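Cytidine deaminase (Burkholderia pseudomallei, PDB 3DMO) probably deaminates cytidine and 2'-deoxycytidine to uridine and 2'-deoxyuridine, as a zinc-dependent hydrolase that salvages pyrimidines for UMP synthesis. Local coordinates at residues L14-K19 with A82-V86; F32-A36 with H47-V51; P109-L115 with V124-L130. One frame throughout, in Å; residues are numbered along the deposited sequence.

The three contacts lie on one mixed beta sheet of the cytidine deaminase fold. Interaction 1 lays helix 11-22 over strand 80-87, whose neighbours carry the other two: Val86 N donates to Gly35 O of interaction 2 (2.9 Å), and Val114 N of interaction 3 donates to Ile83 O (2.8 Å). Interactions 2 and 3 are the strand pairings of two separate hairpins, their centres about 18 Å apart. Of the three, interaction 2, which holds Asn50 of the predicted substrate site, comes closest to a bound zinc ion: the side chain of Val34 is about 7 Å from it, those of Ile83 and Leu115 about 10 Å. The side chains of Ile83 and Val34 each come within about 4 Å of that of Glu63, the predicted proton donor.

Interaction 1. Residues L14-K19 with A82-V86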
ATOM      1  N   LEU A  14      10.505 -26.984   2.000  1.00 25.54           N
ATOM      2  CA  LEU A  14       9.904 -25.672   1.705  1.00 24.91           C
ATOM      3  C   LEU A  14      10.474 -24.589   2.635  1.00 24.05           C
ATOM      4  O   LEU A  14      10.718 -23.458   2.210  1.00 23.28           O
ATOM      5  CB  LEU A  14       8.378 -25.720   1.842  1.00 25.03           C
ATOM      6  CG  LEU A  14       7.437 -25.236   0.726  1.00 26.81           C
ATOM      7  CD1 LEU A  14       6.203 -24.555   1.307  1.00 25.54           C
ATOM      8  CD2 LEU A  14       8.078 -24.355  -0.352  1.00 26.28           C
ATOM      9  N   ILE A  15      10.691 -24.946   3.898  1.00 23.35           N
ATOM     10  CA  ILE A  15      11.297 -24.024   4.866  1.00 23.11           C
ATOM     11  C   ILE A  15      12.731 -23.685   4.460  1.00 23.33           C
ATOM     12  O   ILE A  15      13.145 -22.522   4.519  1.00 23.05           O
ATOM     13  CB  ILE A  15      11.243 -24.591   6.304  1.00 23.00           C
ATOM     14  CG1 ILE A  15       9.820 -24.466   6.866  1.00 22.59           C
ATOM     15  CG2 ILE A  15      12.254 -23.877   7.215  1.00 22.62           C
ATOM     16  CD1 ILE A  15       9.523 -25.393   8.064  1.00 23.02           C
ATOM     17  N   GLU A  16      13.488 -24.693   4.034  1.00 23.65           N
ATOM     18  CA  GLU A  16      14.856 -24.462   3.566  1.00 24.29           C
ATOM     19  C   GLU A  16      14.904 -23.513   2.365  1.00 23.46           C
ATOM     20  O   GLU A  16      15.812 -22.692   2.250  1.00 23.28           O
ATOM     21  CB  GLU A  16      15.585 -25.783   3.254  1.00 25.09           C
ATOM     22  CG  GLU A  16      16.035 -26.571   4.502  1.00 29.17           C
ATOM     23  CD  GLU A  16      16.840 -25.720   5.502  1.00 34.56           C
ATOM     24  OE1 GLU A  16      17.869 -25.124   5.101  1.00 37.72           O
ATOM     25  OE2 GLU A  16      16.437 -25.643   6.691  1.00 37.08           O
ATOM     26  N   ALA A  17      13.916 -23.620   1.479  1.00 23.17           N
ATOM     27  CA  ALA A  17      13.808 -22.704   0.339  1.00 22.54           C
ATOM     28  C   ALA A  17      13.440 -21.276   0.787  1.00 22.03           C
ATOM     29  O   ALA A  17      13.962 -20.301   0.250  1.00 21.73           O
ATOM     30  CB  ALA A  17      12.814 -23.244  -0.690  1.00 22.34           C
ATOM     31  N   ALA A  18      12.566 -21.164   1.786  1.00 21.53           N
ATOM     32  CA  ALA A  18      12.192 -19.860   2.345  1.00 21.59           C
ATOM     33  C   ALA A  18      13.395 -19.166   2.999  1.00 21.48           C
ATOM     34  O   ALA A  18      13.565 -17.954   2.873  1.00 21.03           O
ATOM     35  CB  ALA A  18      11.052 -20.013   3.335  1.00 21.53           C
ATOM     36  N   LYS A  19      14.234 -19.938   3.680  1.00 21.11           N
ATOM     37  CA  LYS A  19      15.460 -19.393   4.281  1.00 21.31           C
ATOM     38  C   LYS A  19      16.464 -18.945   3.215  1.00 21.20           C
ATOM     39  O   LYS A  19      17.134 -17.931   3.383  1.00 21.28           O
ATOM     40  CB  LYS A  19      16.099 -20.407   5.237  1.00 21.25           C
ATOM     41  CG  LYS A  19      15.276 -20.694   6.469  1.00 21.11           C
ATOM     42  CD  LYS A  19      15.948 -21.721   7.388  1.00 21.91           C
ATOM     43  CE  LYS A  19      15.172 -21.824   8.690  1.00 24.44           C
ATOM     44  NZ  LYS A  19      15.780 -22.787   9.646  1.00 26.36           N
ATOM     45  N   ALA A  82       1.260 -24.640  -1.299  1.00 19.55           N
ATOM     46  CA  ALA A  82       1.766 -24.234   0.014  1.00 18.86           C
ATOM     47  C   ALA A  82       2.704 -23.045  -0.095  1.00 18.86           C
ATOM     48  O   ALA A  82       3.368 -22.846  -1.130  1.00 18.88           O
ATOM     49  CB  ALA A  82       2.498 -25.403   0.697  1.00 18.81           C
ATOM     50  N   ILE A  83       2.775 -22.278   0.992  1.00 18.24           N
ATOM     51  CA  ILE A  83       3.766 -21.219   1.147  1.00 18.24           C
ATOM     52  C   ILE A  83       4.436 -21.342   2.519  1.00 17.98           C
ATOM     53  O   ILE A  83       3.759 -21.580   3.517  1.00 18.56           O
ATOM     54  CB  ILE A  83       3.135 -19.804   0.925  1.00 18.43           C
ATOM     55  CG1 ILE A  83       4.219 -18.718   0.824  1.00 18.61           C
ATOM     56  CG2 ILE A  83       2.066 -19.494   1.971  1.00 19.13           C
ATOM     57  CD1 ILE A  83       3.672 -17.356   0.376  1.00 18.80           C
ATOM     58  N   ALA A  84       5.769 -21.259   2.550  1.00 17.75           N
ATOM     59  CA  ALA A  84       6.527 -21.178   3.812  1.00 16.93           C
ATOM     60  C   ALA A  84       7.028 -19.755   3.999  1.00 17.19           C
ATOM     61  O   ALA A  84       7.436 -19.118   3.031  1.00 17.26           O
ATOM     62  CB  ALA A  84       7.716 -22.153   3.802  1.00 16.94           C
ATOM     63  N   VAL A  85       6.982 -19.251   5.234  1.00 17.35           N
ATOM     64  CA  VAL A  85       7.452 -17.892   5.549  1.00 17.12           C
ATOM     65  C   VAL A  85       8.394 -17.985   6.760  1.00 17.27           C
ATOM     66  O   VAL A  85       8.093 -18.698   7.730  1.00 16.78           O
ATOM     67  CB  VAL A  85       6.269 -16.925   5.869  1.00 17.03           C
ATOM     68  CG1 VAL A  85       6.731 -15.449   5.848  1.00 17.00           C
ATOM     69  CG2 VAL A  85       5.113 -17.141   4.896  1.00 17.76           C
ATOM     70  N   VAL A  86       9.520 -17.268   6.708  1.00 17.46           N
ATOM     71  CA  VAL A  86      10.525 -17.329   7.784  1.00 18.06           C
ATOM     72  C   VAL A  86      11.106 -15.941   8.096  1.00 18.53           C
ATOM     73  O   VAL A  86      11.382 -15.156   7.191  1.00 18.01           O
ATOM     74  CB  VAL A  86      11.658 -18.366   7.464  1.00 18.05           C
ATOM     75  CG1 VAL A  86      12.423 -18.007   6.180  1.00 18.40           C
ATOM     76  CG2 VAL A  86      12.610 -18.504   8.637  1.00 18.63           C
TER
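Leu14, Ala18 and Lys19 of helix 11-22 pack onto Ala82, Ala84 and Val86 of strand 80-87, a helix-on-sheet layer of the cytidine deaminase fold. The short axes come within 7.3 Å and cross at -51°. Alternation along the strand sorts its side chains: Ala82, Ala84 and Val86 direct their CB atoms at the helix, while Ile83 and Val85 point away; the side chain of Ile83 lies about 4 Å from that of Glu63, the predicted proton donor.

Leu14 can be followed outward. Its CB already lies against the methyl of Ala84, at 4.1 Å. Beyond CG, the branch ending in CD1 does the touching: this methyl sits over the strand backbone, 3.5 Å from Ala84 N, and also meets the CB atoms of both Ala82 and Ala84. A single methyl thus bridges two successive inward residues of the strand. The leucine also touches Ala37 of strand 34-40.

Ala84 is the middle of the contact, and its small side chain lets the helix come close. Its CB packs against the helix backbone, 3.6 Å from Leu14 O, and meets Ala18 CB at 4.0 Å. Ile15 gives it a looser contact through CG1 and reaches on to Val114 in the next strand.

At the C-terminal end of the strand segment, Val86 uses both its branches. Chi1 of 61° sets CG1 between the backbone N and the carbonyl carbon and turns it against the helix, where it meets Ala18 CB. Both methyls touch Lys19 CG, CG1 the more closely, and CG2 also nears CE; the extended lysine chain crosses the valine at about a right angle. The contact rests on van der Waals packing, and backbone polar atoms join it only in this way: Val86 CG1 rests 3.5 Å from Ala18 O.

Interaction 2. Residues F32-A36 with H47-V51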
ATOM      1  N   PHE A  32      15.416  -6.112   8.890  1.00 24.30           N
ATOM      2  CA  PHE A  32      14.645  -7.283   9.261  1.00 24.01           C
ATOM      3  C   PHE A  32      14.332  -8.054   7.984  1.00 23.65           C
ATOM      4  O   PHE A  32      13.426  -7.690   7.240  1.00 23.53           O
ATOM      5  CB  PHE A  32      13.358  -6.851   9.967  1.00 24.30           C
ATOM      6  CG  PHE A  32      12.554  -7.993  10.535  1.00 25.60           C
ATOM      7  CD1 PHE A  32      12.907  -8.580  11.753  1.00 26.94           C
ATOM      8  CD2 PHE A  32      11.429  -8.472   9.862  1.00 26.34           C
ATOM      9  CE1 PHE A  32      12.156  -9.630  12.284  1.00 27.12           C
ATOM     10  CE2 PHE A  32      10.671  -9.522  10.388  1.00 26.84           C
ATOM     11  CZ  PHE A  32      11.035 -10.101  11.599  1.00 26.76           C
ATOM     12  N   LYS A  33      15.112  -9.101   7.729  1.00 22.50           N
ATOM     13  CA  LYS A  33      14.974  -9.888   6.513  1.00 22.29           C
ATOM     14  C   LYS A  33      13.922 -10.973   6.671  1.00 21.38           C
ATOM     15  O   LYS A  33      13.893 -11.692   7.680  1.00 21.30           O
ATOM     16  CB  LYS A  33      16.314 -10.508   6.122  1.00 22.67           C
ATOM     17  CG  LYS A  33      17.379  -9.488   5.749  1.00 24.74           C
ATOM     18  CD  LYS A  33      18.630 -10.173   5.226  1.00 28.54           C
ATOM     19  CE  LYS A  33      19.631  -9.132   4.747  1.00 32.14           C
ATOM     20  NZ  LYS A  33      20.894  -9.747   4.233  1.00 34.34           N
ATOM     21  N   VAL A  34      13.055 -11.086   5.667  1.00 20.43           N
ATOM     22  CA  VAL A  34      12.027 -12.116   5.650  1.00 19.89           C
ATOM     23  C   VAL A  34      12.139 -12.877   4.330  1.00 19.14           C
ATOM     24  O   VAL A  34      12.454 -12.293   3.292  1.00 18.60           O
ATOM     25  CB  VAL A  34      10.592 -11.527   5.803  1.00 20.37           C
ATOM     26  CG1 VAL A  34       9.537 -12.639   5.905  1.00 20.41           C
ATOM     27  CG2 VAL A  34      10.480 -10.625   7.025  1.00 20.58           C
ATOM     28  N   GLY A  35      11.906 -14.186   4.383  1.00 18.68           N
ATOM     29  CA  GLY A  35      11.860 -14.996   3.173  1.00 18.12           C
ATOM     30  C   GLY A  35      10.583 -15.800   3.086  1.00 18.01           C
ATOM     31  O   GLY A  35       9.966 -16.135   4.098  1.00 18.07           O
ATOM     32  N   ALA A  36      10.190 -16.114   1.858  1.00 18.38           N
ATOM     33  CA  ALA A  36       9.043 -16.971   1.614  1.00 18.53           C
ATOM     34  C   ALA A  36       9.339 -17.875   0.446  1.00 18.71           C
ATOM     35  O   ALA A  36      10.130 -17.534  -0.434  1.00 19.51           O
ATOM     36  CB  ALA A  36       7.787 -16.140   1.342  1.00 17.94           C
ATOM     37  N   HIS A  47      10.689 -18.123  -4.912  1.00 19.87           N
ATOM     38  CA  HIS A  47      11.244 -17.392  -3.773  1.00 20.18           C
ATOM     39  C   HIS A  47      10.617 -16.004  -3.687  1.00 19.86           C
ATOM     40  O   HIS A  47      10.352 -15.363  -4.705  1.00 20.16           O
ATOM     41  CB  HIS A  47      12.749 -17.192  -3.945  1.00 20.67           C
ATOM     42  CG  HIS A  47      13.570 -18.403  -3.648  1.00 21.52           C
ATOM     43  ND1 HIS A  47      13.019 -19.610  -3.272  1.00 24.09           N
ATOM     44  CD2 HIS A  47      14.908 -18.601  -3.700  1.00 21.79           C
ATOM     45  CE1 HIS A  47      13.986 -20.495  -3.092  1.00 23.34           C
ATOM     46  NE2 HIS A  47      15.140 -19.908  -3.347  1.00 23.62           N
ATOM     47  N   GLY A  48      10.424 -15.534  -2.463  1.00 19.69           N
ATOM     48  CA  GLY A  48      10.065 -14.153  -2.219  1.00 19.33           C
ATOM     49  C   GLY A  48      10.870 -13.629  -1.047  1.00 19.37           C
ATOM     50  O   GLY A  48      11.247 -14.384  -0.147  1.00 19.04           O
ATOM     51  N   CYS A  49      11.154 -12.336  -1.070  1.00 19.10           N
ATOM     52  CA  CYS A  49      11.800 -11.678   0.050  1.00 19.09           C
ATOM     53  C   CYS A  49      11.201 -10.286   0.176  1.00 19.33           C
ATOM     54  O   CYS A  49      10.576  -9.782  -0.776  1.00 18.53           O
ATOM     55  CB  CYS A  49      13.318 -11.616  -0.172  1.00 18.99           C
ATOM     56  SG  CYS A  49      13.798 -10.723  -1.664  1.00 22.02           S
ATOM     57  N   ASN A  50      11.361  -9.666   1.341  1.00 18.81           N
ATOM     58  CA  ASN A  50      10.920  -8.284   1.476  1.00 18.87           C
ATOM     59  C   ASN A  50      11.827  -7.343   0.680  1.00 19.11           C
ATOM     60  O   ASN A  50      13.020  -7.618   0.495  1.00 18.95           O
ATOM     61  CB  ASN A  50      10.724  -7.850   2.940  1.00 18.87           C
ATOM     62  CG  ASN A  50      11.951  -8.073   3.812  1.00 19.56           C
ATOM     63  OD1 ASN A  50      12.698  -9.035   3.628  1.00 19.17           O
ATOM     64  ND2 ASN A  50      12.132  -7.200   4.803  1.00 18.84           N
ATOM     65  N   VAL A  51      11.235  -6.286   0.142  1.00 18.43           N
ATOM     66  CA  VAL A  51      11.962  -5.315  -0.678  1.00 18.46           C
ATOM     67  C   VAL A  51      11.527  -3.956  -0.199  1.00 18.67           C
ATOM     68  O   VAL A  51      10.380  -3.547  -0.422  1.00 18.54           O
ATOM     69  CB  VAL A  51      11.668  -5.469  -2.195  1.00 18.76           C
ATOM     70  CG1 VAL A  51      12.462  -4.439  -3.004  1.00 18.03           C
ATOM     71  CG2 VAL A  51      11.988  -6.897  -2.660  1.00 17.96           C
TER
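A chi1 of 55° places the CG of Asn50 between its own backbone N and carbonyl carbon, and chi2 of -34° turns the amide so that both its polar atoms meet the backbone of residues 32-34. ND2 donates to Phe32 O at 2.8 Å, lying in that carbonyl's plane. OD1 accepts from Val34 N at 2.9 Å, with the donor 49° above the plane of the side-chain carbonyl. The amide thereby continues the pairing of the antiparallel hairpin 34-40/45-49 beyond the end of its second strand.

Within the hairpin, Ala36 and Gly48 form a hydrogen-bonded pair, each N giving a 2.9 Å bond to the other's O. Gly35 and Cys49 make the next, non-hydrogen-bonded pair, and a weak bond from Asn50 N to Val34 O (3.4 Å) follows. Cys49 CA also directs its hydrogen at Val34 O.

Asn50 belongs to the predicted substrate site, and its ND2 also bonds a methylpentanediol molecule, probably from the crystallisation liquor. Gripped through both ends, the amide has its flip state and rotation fixed, consistent with a pre-set ND2 donor for substrate.

Interaction 3. Residues P109-L115 with V124-L130; sequences PTLEVVL and VTSAGDL
Val113 and Thr125 form the hydrogen-bonded pair of an antiparallel beta hairpin, strands 112-116 and 122-126, at one border of the chain's sheet. Their two backbone bonds are both 2.8 Å and nearly straight. Glu112-Ser126 and Val114-Val124 are the non-hydrogen-bonded pairs on either side.

Two further backbone bonds carry the pairing into the helix that follows: Ala127 N donates to Leu111 O (3.1 Å) and Gly128 N to Pro109 O (2.9 Å), the latter along a carbonyl lone pair. The first turn of helix 127-130 is thus tied to the loop before strand 112-116.

Apolar contacts gather on the face of Val113 and Thr125. Val113 CG1 and Leu130 CD1 meet tip to tip at 3.9 Å, and Leu115 CD1 reaches Thr125 CG2. On the other face, Val124 CG1 lies against Glu112 CG, while Glu112 OE1 bonds His6 of the N-terminal purification tag, a partner foreign to the natural protein.

Capping involves Ser126, the N-cap of the helix. With chi1 at 72°, OG lies between the backbone N and the carbonyl carbon, where it accepts from Asp129 N at 3.1 Å; a water 3.2 Å from the same OG also bonds weakly to Pro109 O.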
ATOM      1  N   PRO A 109      -8.803 -19.639   0.620  1.00 21.83           N
ATOM      2  CA  PRO A 109      -8.794 -19.982   2.055  1.00 22.01           C
ATOM      3  C   PRO A 109      -8.043 -21.264   2.432  1.00 21.90           C
ATOM      4  O   PRO A 109      -7.471 -21.339   3.519  1.00 21.91           O
ATOM      5  CB  PRO A 109     -10.283 -20.118   2.384  1.00 22.42           C
ATOM      6  CG  PRO A 109     -10.922 -19.152   1.460  1.00 22.03           C
ATOM      7  CD  PRO A 109     -10.159 -19.273   0.169  1.00 21.92           C
ATOM      8  N   THR A 110      -8.045 -22.250   1.542  1.00 22.12           N
ATOM      9  CA  THR A 110      -7.418 -23.546   1.820  1.00 22.53           C
ATOM     10  C   THR A 110      -5.904 -23.608   1.597  1.00 22.35           C
ATOM     11  O   THR A 110      -5.301 -24.655   1.825  1.00 22.79           O
ATOM     12  CB  THR A 110      -8.099 -24.689   1.016  1.00 22.86           C
ATOM     13  OG1 THR A 110      -8.130 -24.334  -0.369  1.00 24.25           O
ATOM     14  CG2 THR A 110      -9.529 -24.916   1.513  1.00 23.80           C
ATOM     15  N   LEU A 111      -5.282 -22.515   1.147  1.00 22.02           N
ATOM     16  CA  LEU A 111      -3.825 -22.527   0.963  1.00 21.58           C
ATOM     17  C   LEU A 111      -3.124 -22.892   2.274  1.00 21.41           C
ATOM     18  O   LEU A 111      -3.403 -22.294   3.306  1.00 21.24           O
ATOM     19  CB  LEU A 111      -3.306 -21.173   0.459  1.00 21.59           C
ATOM     20  CG  LEU A 111      -1.782 -21.033   0.349  1.00 21.67           C
ATOM     21  CD1 LEU A 111      -1.249 -21.784  -0.845  1.00 22.42           C
ATOM     22  CD2 LEU A 111      -1.350 -19.568   0.303  1.00 22.44           C
ATOM     23  N   GLU A 112      -2.222 -23.871   2.214  1.00 21.58           N
ATOM     24  CA  GLU A 112      -1.443 -24.285   3.381  1.00 22.17           C
ATOM     25  C   GLU A 112      -0.331 -23.273   3.623  1.00 21.05           C
ATOM     26  O   GLU A 112       0.403 -22.925   2.701  1.00 20.67           O
ATOM     27  CB  GLU A 112      -0.859 -25.686   3.171  1.00 22.40           C
ATOM     28  CG  GLU A 112      -0.037 -26.204   4.343  1.00 24.33           C
ATOM     29  CD  GLU A 112       0.527 -27.598   4.102  1.00 25.71           C
ATOM     30  OE1 GLU A 112       1.310 -27.774   3.147  1.00 31.11           O
ATOM     31  OE2 GLU A 112       0.199 -28.519   4.883  1.00 31.22           O
ATOM     32  N   VAL A 113      -0.227 -22.800   4.863  1.00 20.01           N
ATOM     33  CA  VAL A 113       0.744 -21.779   5.229  1.00 19.67           C
ATOM     34  C   VAL A 113       1.645 -22.345   6.335  1.00 19.41           C
ATOM     35  O   VAL A 113       1.168 -22.694   7.415  1.00 19.85           O
ATOM     36  CB  VAL A 113       0.031 -20.477   5.697  1.00 19.34           C
ATOM     37  CG1 VAL A 113       1.048 -19.428   6.112  1.00 19.57           C
ATOM     38  CG2 VAL A 113      -0.885 -19.930   4.594  1.00 19.51           C
ATOM     39  N   VAL A 114       2.935 -22.470   6.036  1.00 19.25           N
ATOM     40  CA  VAL A 114       3.928 -23.011   6.963  1.00 19.42           C
ATOM     41  C   VAL A 114       4.755 -21.848   7.523  1.00 19.04           C
ATOM     42  O   VAL A 114       5.528 -21.225   6.790  1.00 18.66           O
ATOM     43  CB  VAL A 114       4.886 -24.029   6.256  1.00 19.20           C
ATOM     44  CG1 VAL A 114       5.896 -24.608   7.245  1.00 20.09           C
ATOM     45  CG2 VAL A 114       4.095 -25.146   5.553  1.00 20.26           C
ATOM     46  N   LEU A 115       4.575 -21.552   8.809  1.00 19.33           N
ATOM     47  CA  LEU A 115       5.249 -20.412   9.441  1.00 19.45           C
ATOM     48  C   LEU A 115       6.384 -20.900  10.317  1.00 19.99           C
ATOM     49  O   LEU A 115       6.217 -21.851  11.077  1.00 19.94           O
ATOM     50  CB  LEU A 115       4.257 -19.603  10.278  1.00 19.36           C
ATOM     51  CG  LEU A 115       3.045 -19.098   9.509  1.00 18.83           C
ATOM     52  CD1 LEU A 115       2.044 -18.497  10.486  1.00 18.85           C
ATOM     53  CD2 LEU A 115       3.479 -18.108   8.411  1.00 17.21           C
ATOM     54  N   VAL A 124       1.740 -24.789  11.375  1.00 22.23           N
ATOM     55  CA  VAL A 124       1.078 -24.950  10.093  1.00 21.89           C
ATOM     56  C   VAL A 124      -0.352 -24.455  10.225  1.00 21.83           C
ATOM     57  O   VAL A 124      -1.082 -24.809  11.157  1.00 21.83           O
ATOM     58  CB  VAL A 124       1.146 -26.411   9.572  1.00 22.31           C
ATOM     59  CG1 VAL A 124       0.468 -26.531   8.197  1.00 22.85           C
ATOM     60  CG2 VAL A 124       2.595 -26.879   9.480  1.00 22.41           C
ATOM     61  N   THR A 125      -0.735 -23.600   9.294  1.00 20.94           N
ATOM     62  CA  THR A 125      -2.066 -23.034   9.317  1.00 20.84           C
ATOM     63  C   THR A 125      -2.572 -22.908   7.871  1.00 20.95           C
ATOM     64  O   THR A 125      -2.005 -23.516   6.970  1.00 20.81           O
ATOM     65  CB  THR A 125      -2.091 -21.704  10.129  1.00 21.02           C
ATOM     66  OG1 THR A 125      -3.430 -21.204  10.210  1.00 21.19           O
ATOM     67  CG2 THR A 125      -1.150 -20.641   9.531  1.00 21.34           C
ATOM     68  N   SER A 126      -3.649 -22.158   7.671  1.00 20.86           N
ATOM     69  CA  SER A 126      -4.200 -21.919   6.333  1.00 21.16           C
ATOM     70  C   SER A 126      -4.463 -20.424   6.149  1.00 20.95           C
ATOM     71  O   SER A 126      -4.538 -19.678   7.135  1.00 20.86           O
ATOM     72  CB  SER A 126      -5.495 -22.717   6.128  1.00 20.56           C
ATOM     73  OG  SER A 126      -6.569 -22.177   6.890  1.00 22.03           O
ATOM     74  N   ALA A 127      -4.599 -19.982   4.899  1.00 20.57           N
ATOM     75  CA  ALA A 127      -4.889 -18.566   4.633  1.00 20.63           C
ATOM     76  C   ALA A 127      -6.222 -18.157   5.265  1.00 20.49           C
ATOM     77  O   ALA A 127      -6.350 -17.053   5.810  1.00 20.68           O
ATOM     78  CB  ALA A 127      -4.885 -18.284   3.141  1.00 20.68           C
ATOM     79  N   GLY A 128      -7.203 -19.058   5.215  1.00 20.50           N
ATOM     80  CA  GLY A 128      -8.509 -18.800   5.818  1.00 20.53           C
ATOM     81  C   GLY A 128      -8.455 -18.654   7.332  1.00 21.20           C
ATOM     82  O   GLY A 128      -9.117 -17.787   7.899  1.00 20.66           O
ATOM     83  N   ASP A 129      -7.675 -19.505   7.997  1.00 21.19           N
ATOM     84  CA  ASP A 129      -7.525 -19.419   9.459  1.00 21.88           C
ATOM     85  C   ASP A 129      -6.834 -18.127   9.896  1.00 21.28           C
ATOM     86  O   ASP A 129      -7.156 -17.574  10.948  1.00 21.03           O
ATOM     87  CB  ASP A 129      -6.753 -20.617  10.013  1.00 22.44           C
ATOM     88  CG  ASP A 129      -7.541 -21.917   9.917  1.00 25.54           C
ATOM     89  OD1 ASP A 129      -8.785 -21.888   9.997  1.00 27.11           O
ATOM     90  OD2 ASP A 129      -6.910 -22.976   9.753  1.00 30.41           O
ATOM     91  N   LEU A 130      -5.892 -17.653   9.079  1.00 20.75           N
ATOM     92  CA  LEU A 130      -5.158 -16.415   9.358  1.00 20.43           C
ATOM     93  C   LEU A 130      -6.031 -15.172   9.190  1.00 20.55           C
ATOM     94  O   LEU A 130      -5.753 -14.118   9.780  1.00 20.51           O
ATOM     95  CB  LEU A 130      -3.916 -16.316   8.466  1.00 20.11           C
ATOM     96  CG  LEU A 130      -2.731 -17.212   8.814  1.00 19.11           C
ATOM     97  CD1 LEU A 130      -1.741 -17.179   7.677  1.00 17.96           C
ATOM     98  CD2 LEU A 130      -2.071 -16.782  10.120  1.00 19.15           C
TER
HETATM   99  O   HOH W   1      -9.487 -22.671   5.795  1.00 46.67           O